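Inactive Zymogen C11 Protease (Parabacteroides distasonis, PDB 6MZO) is the inactive zymogen of a clostripain-like C11 protease from clan CD, which once activated probably cleaves peptide bonds in protein substrates. Local coordinates at residues P12-I17 / Y104-Y109; N47-I52 / L63-L68; Y126-S131 / L340-E345; A274-D279 / V335-L340. All coordinates share one frame; numbering follows the deposited sequence.

Contact 1. Residues P12-I17 / Y104-Y109; sequences PRTVLI and YPADSY
Thr14 lies over the bend of 104-109, its OG1 packed against Ala106 CB and donating a short hydrogen bond to Tyr104 O (2.6 Å). The hydroxyl donor lies tilted out of the Tyr104 carbonyl plane. Thr14 CG2 is anti to the backbone N, which leaves OG1 beside the N (chi1 -73°) and turned to Tyr104, where OG1 also accepts from Asn49 ND2. Thr14 CB rests against Tyr109 CD1 at 3.8 Å, and the ring of Tyr109 has Tyr104 O at its edge, in plane; Tyr109 OH accepts from Ala106 N (3.0 Å).

Thr14 N bonds to Ser108 O (3.0 Å), and the parallel pairing of Thr14 with Tyr109 starts the registry of strands 14-19 and 109-115, neighbours in the central mixed sheet of this alpha/beta protease. Ser108 OG gives its proton to Pro12 O (2.8 Å), lying in the carbonyl plane, and weakly accepts from Arg13 NH2 (3.1 Å, 122°). The Arg13 chain bends at chi3 (-57°), bringing NE beside Ser108 OG. Its stronger partners are Asp156, in a salt bridge, and the carbonyls of Met202, Lys204 and Lys205. An alanine at Arg13 would probably leave the Asp156 carboxylate without its charged mate and those three carbonyls short of a donor. The guanidinium thus probably offsets the charge of a carboxylate beside Ser108, while the two hydroxyls tie the 104-109 loop to the first residue of strand 14-19 and to the residues leading into it.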
loop_
_atom_site.group_PDB
_atom_site.type_symbol
_atom_site.label_atom_id
_atom_site.label_comp_id
_atom_site.label_asym_id
_atom_site.label_seq_id
_atom_site.Cartn_x
_atom_site.Cartn_y
_atom_site.Cartn_z
ATOM N N PRO A 12 -10.373 17.548 12.494
ATOM C CA PRO A 12 -9.396 17.866 11.484
ATOM C C PRO A 12 -9.357 16.723 10.465
ATOM O O PRO A 12 -9.016 16.948 9.300
ATOM C CB PRO A 12 -8.074 17.944 12.284
ATOM C CG PRO A 12 -8.574 18.589 13.614
ATOM C CD PRO A 12 -9.832 17.742 13.863
ATOM N N ARG A 13 -9.672 15.504 10.923
ATOM C CA ARG A 13 -9.649 14.372 9.988
ATOM C C ARG A 13 -10.587 13.261 10.487
ATOM O O ARG A 13 -10.708 13.033 11.712
ATOM C CB ARG A 13 -8.240 13.800 9.811
ATOM C CG ARG A 13 -8.148 12.668 8.727
ATOM C CD ARG A 13 -6.680 12.433 8.235
ATOM N NE ARG A 13 -6.187 13.697 7.735
ATOM C CZ ARG A 13 -5.385 14.536 8.424
ATOM N NH1 ARG A 13 -4.773 14.138 9.534
ATOM N NH2 ARG A 13 -5.237 15.781 7.965
ATOM N N THR A 14 -11.238 12.563 9.554
ATOM C CA THR A 14 -11.838 11.287 9.866
ATOM C C THR A 14 -11.043 10.190 9.165
ATOM O O THR A 14 -10.786 10.327 7.994
ATOM C CB THR A 14 -13.308 11.226 9.368
ATOM O OG1 THR A 14 -14.118 12.039 10.219
ATOM C CG2 THR A 14 -13.868 9.849 9.344
ATOM N N VAL A 15 -10.561 9.224 9.916
ATOM C CA VAL A 15 -9.820 8.085 9.309
ATOM C C VAL A 15 -10.633 6.784 9.459
ATOM O O VAL A 15 -11.183 6.466 10.520
ATOM C CB VAL A 15 -8.463 7.924 10.031
ATOM C CG1 VAL A 15 -7.709 6.652 9.495
ATOM C CG2 VAL A 15 -7.551 9.164 9.817
ATOM N N LEU A 16 -10.714 6.037 8.352
ATOM C CA LEU A 16 -11.303 4.705 8.284
ATOM C C LEU A 16 -10.152 3.706 8.129
ATOM O O LEU A 16 -9.311 3.871 7.238
ATOM C CB LEU A 16 -12.267 4.578 7.068
ATOM C CG LEU A 16 -12.639 3.102 6.761
ATOM C CD1 LEU A 16 -13.501 2.578 7.927
ATOM C CD2 LEU A 16 -13.409 3.125 5.410
ATOM N N ILE A 17 -10.131 2.746 9.059
ATOM C CA ILE A 17 -9.206 1.588 8.921
ATOM C C ILE A 17 -10.082 0.388 8.571
ATOM O O ILE A 17 -10.961 -0.026 9.356
ATOM C CB ILE A 17 -8.392 1.375 10.229
ATOM C CG1 ILE A 17 -7.690 2.665 10.694
ATOM C CG2 ILE A 17 -7.445 0.119 9.977
ATOM C CD1 ILE A 17 -6.713 2.428 11.921
ATOM N N TYR A 104 -19.566 11.002 9.836
ATOM C CA TYR A 104 -18.393 11.632 10.472
ATOM C C TYR A 104 -17.674 12.638 9.584
ATOM O O TYR A 104 -16.500 12.445 9.244
ATOM C CB TYR A 104 -17.398 10.567 10.942
ATOM C CG TYR A 104 -18.031 9.739 12.020
ATOM C CD1 TYR A 104 -18.733 8.568 11.713
ATOM C CD2 TYR A 104 -17.860 10.061 13.334
ATOM C CE1 TYR A 104 -19.337 7.833 12.690
ATOM C CE2 TYR A 104 -18.433 9.320 14.336
ATOM C CZ TYR A 104 -19.168 8.203 14.004
ATOM O OH TYR A 104 -19.705 7.474 15.005
ATOM N N PRO A 105 -18.373 13.706 9.187
ATOM C CA PRO A 105 -17.734 14.653 8.261
ATOM C C PRO A 105 -16.534 15.337 8.924
ATOM O O PRO A 105 -16.590 15.552 10.139
ATOM C CB PRO A 105 -18.854 15.696 7.978
ATOM C CG PRO A 105 -19.887 15.510 9.105
ATOM C CD PRO A 105 -19.777 14.074 9.517
ATOM N N ALA A 106 -15.506 15.696 8.160
ATOM C CA ALA A 106 -14.285 16.281 8.777
ATOM C C ALA A 106 -13.640 17.194 7.769
ATOM O O ALA A 106 -14.063 17.218 6.621
ATOM C CB ALA A 106 -13.311 15.200 9.266
ATOM N N ASP A 107 -12.614 17.925 8.197
ATOM C CA ASP A 107 -11.890 18.845 7.326
ATOM C C ASP A 107 -11.156 18.072 6.242
ATOM O O ASP A 107 -10.751 18.626 5.218
ATOM C CB ASP A 107 -10.888 19.673 8.132
ATOM C CG ASP A 107 -11.577 20.691 9.070
ATOM O OD1 ASP A 107 -12.741 21.004 8.826
ATOM O OD2 ASP A 107 -10.930 21.138 10.047
ATOM N N SER A 108 -10.935 16.787 6.518
ATOM C CA SER A 108 -10.158 15.907 5.588
ATOM C C SER A 108 -10.396 14.429 5.974
ATOM O O SER A 108 -10.963 14.109 7.027
ATOM C CB SER A 108 -8.657 16.255 5.610
ATOM O OG SER A 108 -8.108 15.829 6.879
ATOM N N TYR A 109 -9.910 13.512 5.121
ATOM C CA TYR A 109 -10.106 12.070 5.375
ATOM C C TYR A 109 -8.796 11.299 5.172
ATOM O O TYR A 109 -7.938 11.723 4.372
ATOM C CB TYR A 109 -11.139 11.456 4.422
ATOM C CG TYR A 109 -12.429 12.229 4.626
ATOM C CD1 TYR A 109 -13.197 11.929 5.683
ATOM C CD2 TYR A 109 -12.738 13.266 3.805
ATOM C CE1 TYR A 109 -14.397 12.655 5.990
ATOM C CE2 TYR A 109 -13.913 14.039 4.100
ATOM C CZ TYR A 109 -14.711 13.686 5.156
ATOM O OH TYR A 109 -15.862 14.432 5.419
#

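Contact 2. Residues N47-I52 / L63-L68; sequences NGNLLI and LFQLKL
Leu51 and Gln65 face each other as a non-hydrogen-bonded antiparallel pair, CA to CA 4.5 Å, with the strand axes 4.7 Å apart at closest and their directions 143° apart. Next to them Ile52 and Phe64 form a hydrogen-bonded pair, Ile52 N to Phe64 O and Phe64 N to Ile52 O both measuring 2.8 Å. At Leu50 and Leu66 one direct bond holds, Leu66 N to Leu50 O, but the return path runs through a water that accepts from Leu50 N (2.9 Å) and donates to Leu66 O (2.7 Å). Strands 49-54 and 62-69 make a beta hairpin on one flank of the mixed sheet.

Phe64 CG sits between the backbone N and the carbonyl carbon (chi1 52°), and from there the ring presents one face to Ile52. Ile52 CB lies 3.5 Å above the ring plane, offset toward the rim, a CH-pi contact in which CG1 nears CE2 and CG2 nears CZ. An alanine in place of Phe64 would probably open a gap above the Ile52 branches and leave them free to shift. On the other face of the sheet, the extended Gln65 chain takes NE2 to the same water, while OE1 accepts from Tyr104 OH.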
loop_
_atom_site.group_PDB
_atom_site.type_symbol
_atom_site.label_atom_id
_atom_site.label_comp_id
_atom_site.label_asym_id
_atom_site.label_seq_id
_atom_site.Cartn_x
_atom_site.Cartn_y
_atom_site.Cartn_z
ATOM N N ASN A 47 -8.949 15.642 18.259
ATOM C CA ASN A 47 -10.332 15.953 17.907
ATOM C C ASN A 47 -10.815 15.292 16.627
ATOM O O ASN A 47 -11.898 15.698 16.119
ATOM C CB ASN A 47 -10.553 17.506 17.829
ATOM C CG ASN A 47 -10.150 18.191 19.119
ATOM O OD1 ASN A 47 -9.452 19.241 19.142
ATOM N ND2 ASN A 47 -10.543 17.591 20.227
ATOM N N GLY A 48 -10.081 14.319 16.141
ATOM C CA GLY A 48 -10.486 13.600 14.921
ATOM C C GLY A 48 -11.422 12.398 15.208
ATOM O O GLY A 48 -11.661 12.055 16.386
ATOM N N ASN A 49 -11.918 11.742 14.140
ATOM C CA ASN A 49 -12.787 10.562 14.305
ATOM C C ASN A 49 -12.107 9.336 13.789
ATOM O O ASN A 49 -11.552 9.393 12.706
ATOM C CB ASN A 49 -14.096 10.748 13.543
ATOM C CG ASN A 49 -14.819 11.977 13.965
ATOM O OD1 ASN A 49 -15.190 12.110 15.149
ATOM N ND2 ASN A 49 -15.009 12.935 13.004
ATOM N N LEU A 50 -12.154 8.227 14.541
ATOM C CA LEU A 50 -11.491 6.992 14.083
ATOM C C LEU A 50 -12.603 5.927 13.916
ATOM O O LEU A 50 -13.249 5.570 14.908
ATOM C CB LEU A 50 -10.481 6.507 15.084
ATOM C CG LEU A 50 -9.734 5.223 14.629
ATOM C CD1 LEU A 50 -8.917 5.319 13.285
ATOM C CD2 LEU A 50 -8.879 4.814 15.787
ATOM N N LEU A 51 -12.766 5.413 12.690
ATOM C CA LEU A 51 -13.746 4.401 12.366
ATOM C C LEU A 51 -13.001 3.163 11.882
ATOM O O LEU A 51 -11.982 3.270 11.185
ATOM C CB LEU A 51 -14.652 4.899 11.255
ATOM C CG LEU A 51 -15.801 5.866 11.659
ATOM C CD1 LEU A 51 -16.831 5.011 12.422
ATOM C CD2 LEU A 51 -15.378 7.059 12.463
ATOM N N ILE A 52 -13.484 1.986 12.296
ATOM C CA ILE A 52 -12.877 0.675 11.919
ATOM C C ILE A 52 -13.928 -0.201 11.300
ATOM O O ILE A 52 -15.080 -0.257 11.809
ATOM C CB ILE A 52 -12.360 -0.091 13.154
ATOM C CG1 ILE A 52 -11.631 0.823 14.125
ATOM C CG2 ILE A 52 -11.488 -1.293 12.771
ATOM C CD1 ILE A 52 -10.272 1.377 13.614
ATOM N N LEU A 63 -18.987 -2.048 11.409
ATOM C CA LEU A 63 -18.361 -0.729 11.389
ATOM C C LEU A 63 -18.484 -0.163 12.792
ATOM O O LEU A 63 -19.605 -0.125 13.342
ATOM C CB LEU A 63 -19.063 0.159 10.341
ATOM C CG LEU A 63 -18.618 1.607 10.237
ATOM C CD1 LEU A 63 -17.183 1.657 9.726
ATOM C CD2 LEU A 63 -19.569 2.335 9.278
ATOM N N PHE A 64 -17.362 0.255 13.400
ATOM C CA PHE A 64 -17.465 0.769 14.773
ATOM C C PHE A 64 -16.492 1.922 14.937
ATOM O O PHE A 64 -15.495 2.030 14.248
ATOM C CB PHE A 64 -17.198 -0.315 15.840
ATOM C CG PHE A 64 -15.876 -1.115 15.646
ATOM C CD1 PHE A 64 -15.871 -2.237 14.836
ATOM C CD2 PHE A 64 -14.720 -0.743 16.341
ATOM C CE1 PHE A 64 -14.692 -3.024 14.672
ATOM C CE2 PHE A 64 -13.527 -1.495 16.203
ATOM C CZ PHE A 64 -13.527 -2.645 15.375
ATOM N N GLN A 65 -16.808 2.784 15.871
ATOM C CA GLN A 65 -15.956 3.904 16.236
ATOM C C GLN A 65 -15.149 3.507 17.473
ATOM O O GLN A 65 -15.620 2.758 18.385
ATOM C CB GLN A 65 -16.857 5.137 16.489
ATOM C CG GLN A 65 -15.984 6.329 16.988
ATOM C CD GLN A 65 -16.815 7.607 17.198
ATOM O OE1 GLN A 65 -18.071 7.570 17.391
ATOM N NE2 GLN A 65 -16.123 8.747 17.165
ATOM N N LEU A 66 -13.914 3.998 17.534
ATOM C CA LEU A 66 -13.138 3.877 18.759
ATOM C C LEU A 66 -12.902 5.274 19.218
ATOM O O LEU A 66 -12.411 6.089 18.424
ATOM C CB LEU A 66 -11.791 3.233 18.529
ATOM C CG LEU A 66 -11.873 1.766 18.175
ATOM C CD1 LEU A 66 -10.446 1.197 17.884
ATOM C CD2 LEU A 66 -12.559 0.921 19.300
ATOM N N LYS A 67 -13.192 5.566 20.460
ATOM C CA LYS A 67 -12.916 6.886 20.946
ATOM C C LYS A 67 -12.401 6.855 22.371
ATOM O O LYS A 67 -12.494 5.871 23.021
ATOM C CB LYS A 67 -14.139 7.759 20.828
ATOM C CG LYS A 67 -15.213 7.364 21.788
ATOM C CD LYS A 67 -16.529 8.053 21.492
ATOM C CE LYS A 67 -16.376 9.527 21.268
ATOM N NZ LYS A 67 -17.683 10.182 21.042
ATOM N N LEU A 68 -11.793 7.944 22.789
ATOM C CA LEU A 68 -11.312 8.072 24.132
ATOM C C LEU A 68 -12.392 8.651 25.005
ATOM O O LEU A 68 -13.008 9.574 24.661
ATOM C CB LEU A 68 -10.120 9.001 24.190
ATOM C CG LEU A 68 -8.754 8.370 24.229
ATOM C CD1 LEU A 68 -7.673 9.398 24.446
ATOM C CD2 LEU A 68 -8.647 7.258 25.244
HETATM O O HOH W 1 -13.216 8.412 17.206
#

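Contact 3. Residues Y126-S131 / L340-E345; sequences YSYLRS and LPKLNE
Tyr128 closes helix 125-128 against the first turn of helix 341-347, and a Schellman motif ends its own helix: Ser131 N bonds to Tyr126 O, Arg130 N to Ser127 O, with Arg130 as the C-prime residue at positive phi. From Tyr128 CB outward, the first neighbours are Leu343 CD1 and CB. At CG the chain is anti to the carbonyl carbon (chi1 -68°), and the ring divides its contacts between two residues. On one side CD2 meets Leu343 CD1 at 3.5 Å, the methyl lying at the ring edge near its plane; on the other, CD1 touches Lys342 CB at 3.8 Å and CE1 comes a little less close to the same atom.

Leu129 reaches back with its tip, where CD2 packs on Leu340 CD1 and Leu343 CD2, each 3.9 Å away. Leu340 holds the N-cap position, and its CD2 leans on Tyr128 O at 3.5 Å. Tyr334 packs on Leu340 and Leu343, and Pro122 on Leu343 and Tyr128, so the two leucines of 340-345 touch both the end of helix 125-128 and strand 332-334. Between the two helix ends one water donates to Tyr128 O (2.6 Å) and accepts from Leu343 N (3.0 Å).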
loop_
_atom_site.group_PDB
_atom_site.type_symbol
_atom_site.label_atom_id
_atom_site.label_comp_id
_atom_site.label_asym_id
_atom_site.label_seq_id
_atom_site.Cartn_x
_atom_site.Cartn_y
_atom_site.Cartn_z
ATOM N N TYR A 126 0.094 -16.778 -9.272
ATOM C CA TYR A 126 0.958 -17.947 -9.172
ATOM C C TYR A 126 0.949 -18.693 -10.501
ATOM O O TYR A 126 1.989 -19.156 -10.976
ATOM C CB TYR A 126 0.513 -18.871 -8.033
ATOM C CG TYR A 126 0.724 -18.297 -6.648
ATOM C CD1 TYR A 126 -0.256 -17.517 -6.029
ATOM C CD2 TYR A 126 1.903 -18.537 -5.958
ATOM C CE1 TYR A 126 -0.052 -16.994 -4.761
ATOM C CE2 TYR A 126 2.111 -18.028 -4.695
ATOM C CZ TYR A 126 1.136 -17.260 -4.100
ATOM O OH TYR A 126 1.376 -16.756 -2.845
ATOM N N SER A 127 -0.243 -18.780 -11.088
ATOM C CA SER A 127 -0.446 -19.375 -12.403
ATOM C C SER A 127 0.331 -18.568 -13.449
ATOM O O SER A 127 1.038 -19.133 -14.288
ATOM C CB SER A 127 -1.950 -19.433 -12.719
ATOM O OG SER A 127 -2.219 -19.335 -14.105
ATOM N N TYR A 128 0.238 -17.242 -13.361
ATOM C CA TYR A 128 0.943 -16.360 -14.291
ATOM C C TYR A 128 2.470 -16.446 -14.098
ATOM O O TYR A 128 3.201 -16.214 -15.067
ATOM C CB TYR A 128 0.483 -14.898 -14.153
ATOM C CG TYR A 128 -0.944 -14.598 -14.607
ATOM C CD1 TYR A 128 -1.738 -15.551 -15.229
ATOM C CD2 TYR A 128 -1.488 -13.354 -14.403
ATOM C CE1 TYR A 128 -3.039 -15.253 -15.630
ATOM C CE2 TYR A 128 -2.781 -13.048 -14.792
ATOM C CZ TYR A 128 -3.552 -13.990 -15.405
ATOM O OH TYR A 128 -4.846 -13.650 -15.775
ATOM N N LEU A 129 2.935 -16.765 -12.881
ATOM C CA LEU A 129 4.370 -16.945 -12.608
ATOM C C LEU A 129 4.814 -18.374 -12.880
ATOM O O LEU A 129 5.910 -18.773 -12.489
ATOM C CB LEU A 129 4.721 -16.572 -11.164
ATOM C CG LEU A 129 4.648 -15.067 -10.937
ATOM C CD1 LEU A 129 4.807 -14.648 -9.463
ATOM C CD2 LEU A 129 5.659 -14.334 -11.791
ATOM N N ARG A 130 3.941 -19.129 -13.537
ATOM C CA ARG A 130 4.215 -20.532 -13.899
ATOM C C ARG A 130 4.531 -21.461 -12.694
ATOM O O ARG A 130 5.333 -22.393 -12.818
ATOM C CB ARG A 130 5.362 -20.588 -14.925
ATOM C CG ARG A 130 5.031 -19.964 -16.262
ATOM C CD ARG A 130 6.135 -20.208 -17.270
ATOM N NE ARG A 130 5.646 -20.097 -18.645
ATOM C CZ ARG A 130 6.405 -20.254 -19.729
ATOM N NH1 ARG A 130 7.701 -20.539 -19.598
ATOM N NH2 ARG A 130 5.868 -20.132 -20.945
ATOM N N SER A 131 3.876 -21.229 -11.554
ATOM C CA SER A 131 4.055 -22.053 -10.349
ATOM C C SER A 131 2.765 -22.749 -9.873
ATOM O O SER A 131 1.655 -22.433 -10.312
ATOM C CB SER A 131 4.631 -21.194 -9.209
ATOM O OG SER A 131 4.211 -21.631 -7.922
ATOM N N LEU A 340 6.918 -15.016 -19.176
ATOM C CA LEU A 340 5.661 -14.678 -18.510
ATOM C C LEU A 340 4.606 -14.041 -19.422
ATOM O O LEU A 340 4.112 -12.952 -19.120
ATOM C CB LEU A 340 5.952 -13.729 -17.337
ATOM C CG LEU A 340 7.026 -14.267 -16.380
ATOM C CD1 LEU A 340 7.245 -13.383 -15.231
ATOM C CD2 LEU A 340 6.526 -15.605 -15.894
ATOM N N PRO A 341 4.214 -14.721 -20.512
ATOM C CA PRO A 341 3.385 -13.976 -21.463
ATOM C C PRO A 341 1.992 -13.593 -20.951
ATOM O O PRO A 341 1.559 -12.523 -21.348
ATOM C CB PRO A 341 3.267 -14.929 -22.662
ATOM C CG PRO A 341 3.521 -16.297 -22.076
ATOM C CD PRO A 341 4.503 -16.089 -20.944
ATOM N N LYS A 342 1.350 -14.408 -20.109
ATOM C CA LYS A 342 0.036 -14.051 -19.603
ATOM C C LYS A 342 0.168 -12.841 -18.665
ATOM O O LYS A 342 -0.679 -11.938 -18.687
ATOM C CB LYS A 342 -0.647 -15.242 -18.904
ATOM C CG LYS A 342 -1.621 -15.961 -19.836
ATOM C CD LYS A 342 -2.215 -17.237 -19.261
ATOM C CE LYS A 342 -3.401 -17.645 -20.108
ATOM N NZ LYS A 342 -3.872 -19.025 -19.813
ATOM N N LEU A 343 1.252 -12.752 -17.898
ATOM C CA LEU A 343 1.386 -11.638 -16.981
ATOM C C LEU A 343 1.701 -10.378 -17.791
ATOM O O LEU A 343 1.189 -9.298 -17.503
ATOM C CB LEU A 343 2.488 -11.929 -15.985
ATOM C CG LEU A 343 2.528 -11.085 -14.728
ATOM C CD1 LEU A 343 1.141 -11.104 -14.047
ATOM C CD2 LEU A 343 3.570 -11.744 -13.847
ATOM N N ASN A 344 2.537 -10.542 -18.827
ATOM C CA ASN A 344 2.821 -9.409 -19.705
ATOM C C ASN A 344 1.525 -8.862 -20.341
ATOM O O ASN A 344 1.391 -7.650 -20.478
ATOM C CB ASN A 344 3.741 -9.818 -20.862
ATOM C CG ASN A 344 5.156 -10.220 -20.415
ATOM O OD1 ASN A 344 5.633 -9.891 -19.316
ATOM N ND2 ASN A 344 5.800 -10.983 -21.286
ATOM N N GLU A 345 0.619 -9.750 -20.758
ATOM C CA GLU A 345 -0.609 -9.309 -21.403
ATOM C C GLU A 345 -1.572 -8.658 -20.349
ATOM O O GLU A 345 -2.167 -7.617 -20.621
ATOM C CB GLU A 345 -1.268 -10.469 -22.165
ATOM C CG GLU A 345 -2.224 -11.314 -21.373
ATOM C CD GLU A 345 -2.793 -12.482 -22.186
ATOM O OE1 GLU A 345 -2.056 -13.076 -23.022
ATOM O OE2 GLU A 345 -3.997 -12.772 -21.988
HETATM O O HOH W 2 2.644 -15.335 -17.413
#

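Contact 4. Residues A274-D279 / V335-L340; sequences ALYDFD and VPQEAL
Val335 sets its CG2 against Tyr276, 3.6 Å from CD1 and 3.9 Å from CB, in an oblique approach to the ring, the two side chains crossing at about a right angle. The valine achieves this with CG1 anti to the backbone N, so that CG2 is the branch turned to the tyrosine. The Tyr276 ring extends past Val335 to Gln337. There NE2 lies near the ring plane at the edge, 4.1 Å from CE1, with the amide and ring planes 69° apart.

In the backbone, Val335 N bonds to Ala274 O (3.1 Å), extending the small antiparallel pairing of strands 275-277 and 332-334 by one step. Gln337 CG is anti to the carbonyl carbon (chi1 -65°) and the chain runs extended beyond it; at its tip NE2 donates to Val335 O (2.9 Å), which lies only 1° out of the amide plane, and NE2 also bonds to His273 O. The other branch, OE1, accepts from a water (2.7 Å) that in turn accepts from Tyr276 OH (2.8 Å) in the plane of the ring. Val259 and Leu262 pack on the tyrosine as well.

With carbonyls on the NE2 side and a donating water on the OE1 side, the buried Gln337 amide is satisfied at both ends and its flip is settled; the water, by accepting from Tyr276 OH, probably helps fix the direction of that hydroxyl.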
loop_
_atom_site.group_PDB
_atom_site.type_symbol
_atom_site.label_atom_id
_atom_site.label_comp_id
_atom_site.label_asym_id
_atom_site.label_seq_id
_atom_site.Cartn_x
_atom_site.Cartn_y
_atom_site.Cartn_z
ATOM N N ALA A 274 7.894 -11.244 -10.418
ATOM C CA ALA A 274 7.317 -10.175 -11.209
ATOM C C ALA A 274 7.978 -8.831 -10.870
ATOM O O ALA A 274 8.217 -8.037 -11.795
ATOM C CB ALA A 274 5.801 -10.108 -10.923
ATOM N N LEU A 275 8.224 -8.596 -9.584
ATOM C CA LEU A 275 8.593 -7.217 -9.195
ATOM C C LEU A 275 10.019 -7.104 -8.722
ATOM O O LEU A 275 10.481 -7.906 -7.876
ATOM C CB LEU A 275 7.667 -6.697 -8.090
ATOM C CG LEU A 275 6.202 -6.934 -8.266
ATOM C CD1 LEU A 275 5.436 -6.304 -7.044
ATOM C CD2 LEU A 275 5.705 -6.225 -9.522
ATOM N N TYR A 276 10.710 -6.108 -9.237
ATOM C CA TYR A 276 12.082 -5.806 -8.919
ATOM C C TYR A 276 12.233 -4.331 -8.542
ATOM O O TYR A 276 11.324 -3.603 -8.660
ATOM C CB TYR A 276 12.951 -6.108 -10.122
ATOM C CG TYR A 276 13.037 -7.572 -10.436
ATOM C CD1 TYR A 276 12.120 -8.186 -11.240
ATOM C CD2 TYR A 276 14.016 -8.331 -9.905
ATOM C CE1 TYR A 276 12.194 -9.522 -11.514
ATOM C CE2 TYR A 276 14.095 -9.666 -10.172
ATOM C CZ TYR A 276 13.185 -10.255 -10.982
ATOM O OH TYR A 276 13.275 -11.584 -11.238
ATOM N N ASP A 277 13.405 -3.918 -8.088
ATOM C CA ASP A 277 13.598 -2.527 -7.746
ATOM C C ASP A 277 13.474 -1.653 -8.984
ATOM O O ASP A 277 14.057 -1.917 -9.975
ATOM C CB ASP A 277 14.942 -2.266 -7.073
ATOM C CG ASP A 277 15.155 -0.812 -6.755
ATOM O OD1 ASP A 277 14.484 -0.338 -5.875
ATOM O OD2 ASP A 277 15.938 -0.163 -7.413
ATOM N N PHE A 278 12.707 -0.589 -8.866
ATOM C CA PHE A 278 12.431 0.311 -9.956
ATOM C C PHE A 278 13.661 0.982 -10.576
ATOM O O PHE A 278 13.863 0.945 -11.737
ATOM C CB PHE A 278 11.397 1.316 -9.471
ATOM C CG PHE A 278 10.787 2.176 -10.525
ATOM C CD1 PHE A 278 10.711 1.795 -11.826
ATOM C CD2 PHE A 278 10.244 3.361 -10.174
ATOM C CE1 PHE A 278 10.103 2.590 -12.749
ATOM C CE2 PHE A 278 9.638 4.167 -11.087
ATOM C CZ PHE A 278 9.565 3.779 -12.381
ATOM N N ASP A 279 14.482 1.580 -9.734
ATOM C CA ASP A 279 15.668 2.261 -10.189
ATOM C C ASP A 279 16.619 1.294 -10.866
ATOM O O ASP A 279 17.115 1.576 -11.894
ATOM C CB ASP A 279 16.332 3.009 -9.020
ATOM C CG ASP A 279 17.583 3.766 -9.417
ATOM O OD1 ASP A 279 18.552 3.152 -9.751
ATOM O OD2 ASP A 279 17.567 4.973 -9.335
ATOM N N VAL A 335 8.657 -6.198 -14.226
ATOM C CA VAL A 335 9.660 -6.294 -15.291
ATOM C C VAL A 335 9.108 -7.304 -16.325
ATOM O O VAL A 335 9.082 -8.494 -16.048
ATOM C CB VAL A 335 11.004 -6.784 -14.732
ATOM C CG1 VAL A 335 11.981 -7.084 -15.900
ATOM C CG2 VAL A 335 11.580 -5.683 -13.763
ATOM N N PRO A 336 8.742 -6.823 -17.529
ATOM C CA PRO A 336 8.264 -7.769 -18.529
ATOM C C PRO A 336 9.343 -8.819 -18.890
ATOM O O PRO A 336 10.552 -8.534 -19.000
ATOM C CB PRO A 336 7.973 -6.899 -19.750
ATOM C CG PRO A 336 7.464 -5.570 -19.067
ATOM C CD PRO A 336 8.445 -5.410 -17.896
ATOM N N GLN A 337 8.868 -10.034 -19.045
ATOM C CA GLN A 337 9.752 -11.183 -19.264
ATOM C C GLN A 337 9.159 -12.119 -20.297
ATOM O O GLN A 337 7.935 -12.368 -20.336
ATOM C CB GLN A 337 9.982 -11.937 -17.949
ATOM C CG GLN A 337 10.751 -11.103 -16.913
ATOM C CD GLN A 337 10.625 -11.663 -15.508
ATOM O OE1 GLN A 337 11.134 -12.771 -15.198
ATOM N NE2 GLN A 337 9.927 -10.913 -14.642
ATOM N N GLU A 338 10.024 -12.655 -21.133
ATOM C CA GLU A 338 9.590 -13.533 -22.221
ATOM C C GLU A 338 8.850 -14.753 -21.666
ATOM O O GLU A 338 7.880 -15.263 -22.264
ATOM C CB GLU A 338 10.796 -13.959 -23.042
ATOM C CG GLU A 338 10.406 -14.688 -24.337
ATOM C CD GLU A 338 11.613 -15.090 -25.168
ATOM O OE1 GLU A 338 12.753 -14.678 -24.870
ATOM O OE2 GLU A 338 11.425 -15.857 -26.121
ATOM N N ALA A 339 9.264 -15.195 -20.486
ATOM C CA ALA A 339 8.748 -16.433 -19.936
ATOM C C ALA A 339 7.380 -16.266 -19.269
ATOM O O ALA A 339 6.768 -17.257 -18.867
ATOM C CB ALA A 339 9.737 -17.015 -18.947
ATOM N N LEU A 340 6.918 -15.016 -19.176
ATOM C CA LEU A 340 5.661 -14.678 -18.510
ATOM C C LEU A 340 4.606 -14.041 -19.422
ATOM O O LEU A 340 4.112 -12.952 -19.120
ATOM C CB LEU A 340 5.952 -13.729 -17.337
ATOM C CG LEU A 340 7.026 -14.267 -16.380
ATOM C CD1 LEU A 340 7.245 -13.383 -15.231
ATOM C CD2 LEU A 340 6.526 -15.605 -15.894
HETATM O O HOH W 3 11.943 -13.550 -12.753
#

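The four contacts form two pairs on opposite sides of the chain's centre. Contacts 1 and 2, with centres 10 Å apart, share the mixed sheet: strands 14-19 and 49-54 are neighbours, probably joined by hydrogen bonds from Ile17 N to Leu51 O and from Leu51 N to Val15 O, both 2.9 Å. Contacts 3 and 4, centres 11 Å apart, share Leu340; Asn344 ND2 to Gln337 O (2.7 Å) probably adds a hydrogen bond, and Leu343 CD2 packs on Ala274 CB. Between the pairs, centres lie about 38 to 42 Å apart and nearest atoms about 22 to 27 Å. In segment 340-345 of contact 3, Asn344 O hydrogen-bonds a glycerol, probably from the crystallisation liquor.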